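Local coordinates for protein pterin-4-alpha-carbinolamine dehydratase MoaB2 (Mycobacterium marinum, PDB 3RFQ) that probably takes part in molybdenum cofactor biosynthesis as a MogA/MoaB-family protein with a probable molybdopterin-binding domain, at residues A73-I78 with P108-E113. Sequence-based numbering, arbitrary orientation.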
loop_
_atom_site.group_PDB
_atom_site.type_symbol
_atom_site.label_atom_id
_atom_site.label_comp_id
_atom_site.label_asym_id
_atom_site.label_seq_id
_atom_site.Cartn_x
_atom_site.Cartn_y
_atom_site.Cartn_z
ATOM N N ALA C 73 -2.632 -32.976 -5.552
ATOM C CA ALA C 73 -3.116 -32.154 -4.442
ATOM C C ALA C 73 -3.432 -33.087 -3.282
ATOM O O ALA C 73 -4.591 -33.318 -2.917
ATOM C CB ALA C 73 -4.332 -31.366 -4.865
ATOM N N ASP C 74 -2.373 -33.651 -2.728
ATOM C CA ASP C 74 -2.467 -34.645 -1.681
ATOM C C ASP C 74 -1.402 -34.281 -0.648
ATOM O O ASP C 74 -0.239 -34.039 -0.989
ATOM C CB ASP C 74 -2.213 -36.035 -2.262
ATOM C CG ASP C 74 -2.144 -37.105 -1.199
ATOM O OD1 ASP C 74 -3.217 -37.620 -0.820
ATOM O OD2 ASP C 74 -1.018 -37.418 -0.738
ATOM N N GLU C 75 -1.832 -34.231 0.608
ATOM C CA GLU C 75 -1.037 -33.733 1.723
ATOM C C GLU C 75 0.264 -34.506 1.902
ATOM O O GLU C 75 1.320 -33.907 2.085
ATOM C CB GLU C 75 -1.876 -33.789 3.006
ATOM C CG GLU C 75 -1.678 -32.605 3.933
ATOM C CD GLU C 75 -2.736 -32.541 5.046
ATOM O OE1 GLU C 75 -3.955 -32.673 4.743
ATOM O OE2 GLU C 75 -2.340 -32.361 6.225
ATOM N N VAL C 76 0.188 -35.829 1.830
ATOM C CA VAL C 76 1.359 -36.692 1.960
ATOM C C VAL C 76 2.336 -36.497 0.781
ATOM O O VAL C 76 3.563 -36.387 0.980
ATOM C CB VAL C 76 0.930 -38.174 2.138
ATOM C CG1 VAL C 76 2.115 -39.163 1.936
ATOM C CG2 VAL C 76 0.280 -38.369 3.514
ATOM N N ASP C 77 1.798 -36.423 -0.438
ATOM C CA ASP C 77 2.660 -36.280 -1.605
ATOM C C ASP C 77 3.369 -34.932 -1.598
ATOM O O ASP C 77 4.584 -34.875 -1.846
ATOM C CB ASP C 77 1.923 -36.557 -2.923
ATOM C CG ASP C 77 1.506 -38.041 -3.063
ATOM O OD1 ASP C 77 2.015 -38.900 -2.295
ATOM O OD2 ASP C 77 0.661 -38.358 -3.940
ATOM N N ILE C 78 2.629 -33.869 -1.271
ATOM C CA ILE C 78 3.208 -32.534 -1.187
ATOM C C ILE C 78 4.275 -32.499 -0.100
ATOM O O ILE C 78 5.393 -32.055 -0.335
ATOM C CB ILE C 78 2.150 -31.450 -0.932
ATOM C CG1 ILE C 78 1.095 -31.453 -2.037
ATOM C CG2 ILE C 78 2.809 -30.096 -0.857
ATOM C CD1 ILE C 78 -0.137 -30.627 -1.694
ATOM N N PRO C 108 -1.013 -25.442 1.987
ATOM C CA PRO C 108 -0.570 -24.791 3.253
ATOM C C PRO C 108 -0.491 -25.749 4.439
ATOM O O PRO C 108 0.459 -25.642 5.224
ATOM C CB PRO C 108 -1.627 -23.712 3.503
ATOM C CG PRO C 108 -2.258 -23.484 2.117
ATOM C CD PRO C 108 -2.256 -24.840 1.468
ATOM N N GLU C 109 -1.462 -26.661 4.563
ATOM C CA GLU C 109 -1.480 -27.665 5.633
ATOM C C GLU C 109 -0.264 -28.593 5.527
ATOM O O GLU C 109 0.356 -28.913 6.546
ATOM C CB GLU C 109 -2.786 -28.503 5.641
ATOM C CG GLU C 109 -4.051 -27.770 6.095
ATOM C CD GLU C 109 -4.276 -26.480 5.316
ATOM O OE1 GLU C 109 -4.420 -26.538 4.071
ATOM O OE2 GLU C 109 -4.238 -25.400 5.944
ATOM N N SER C 110 0.051 -29.035 4.308
ATOM C CA SER C 110 1.270 -29.834 4.057
ATOM C C SER C 110 2.533 -29.052 4.417
ATOM O O SER C 110 3.472 -29.599 5.017
ATOM C CB SER C 110 1.372 -30.257 2.589
ATOM O OG SER C 110 0.236 -30.991 2.162
ATOM N N THR C 111 2.560 -27.776 4.038
ATOM C CA THR C 111 3.737 -26.938 4.267
ATOM C C THR C 111 3.954 -26.643 5.760
ATOM O O THR C 111 5.071 -26.743 6.265
ATOM C CB THR C 111 3.651 -25.663 3.427
ATOM O OG1 THR C 111 3.564 -26.054 2.054
ATOM C CG2 THR C 111 4.881 -24.754 3.641
ATOM N N ARG C 112 2.888 -26.316 6.473
ATOM C CA ARG C 112 3.002 -25.945 7.889
ATOM C C ARG C 112 3.753 -26.993 8.713
ATOM O O ARG C 112 4.523 -26.643 9.601
ATOM C CB ARG C 112 1.608 -25.740 8.505
ATOM C CG ARG C 112 1.614 -25.010 9.856
ATOM C CD ARG C 112 0.179 -24.653 10.288
ATOM N NE ARG C 112 -0.478 -23.674 9.403
ATOM C CZ ARG C 112 -1.565 -23.899 8.657
ATOM N NH1 ARG C 112 -2.167 -25.087 8.655
ATOM N NH2 ARG C 112 -2.060 -22.926 7.908
ATOM N N GLU C 113 3.509 -28.264 8.403
ATOM C CA GLU C 113 4.088 -29.391 9.131
ATOM C C GLU C 113 5.601 -29.466 9.054
ATOM O O GLU C 113 6.259 -29.861 10.018
ATOM C CB GLU C 113 3.511 -30.703 8.611
ATOM C CG GLU C 113 2.217 -31.074 9.257
ATOM C CD GLU C 113 2.330 -31.097 10.775
ATOM O OE1 GLU C 113 3.049 -31.996 11.297
ATOM O OE2 GLU C 113 1.706 -30.206 11.421
#
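Ser-110 of the helix 107-114 packs against Glu-75 and Ile-78 in the first turn of the helix 75-87. This is a helix-helix contact in the alpha/beta fold of a MogA/MoaB-type domain, where helices pack about a mixed, largely parallel sheet. The two backbones come close: the CA atoms of Glu-75 and Ser-110 are 5.1 Å apart.

The polar part centres on the Ser-110 hydroxyl. OG is anti to its own carbonyl carbon (chi1 -57°), beside the backbone N. Ser-110 OG lies 3.1 Å from Glu-75 O, within hydrogen-bonding distance. Val-106 O, four residues earlier, is a second possible acceptor, and the single proton is not assigned between them.

The van der Waals contacts lie mostly around the same serine. The CB of Ile-78 is directed toward the helix 107-114. Ile-78 CG2, anti to the backbone N, meets Ser-110 CB at 3.7 Å, while Ile-78 CD1 comes within 3.9 Å of Ser-110 OG. The aliphatic stem of Glu-75 runs past the hydroxyl. Its carboxylate reaches Glu-109: Glu-75 OE2 is 3.9 Å from Glu-109 CB.

The charged ends separate. The carboxylates of Glu-75 and Glu-109 are turned 89° apart, and their OE1 atoms are 6.2 Å from each other. Each acid has a basic partner: Arg-79 for Glu-75, Arg-142 for Glu-109. Glu-109 OE2 also forms a salt bridge with Arg-112 NH1, with a weak hydrogen bond.

Asp-74 N-caps the helix that carries Glu-75 and Ile-78. Asp-74 OD2 accepts from Asp-77 N at 3.0 Å, through the anti lone pair, with an N-H...O angle of 155°.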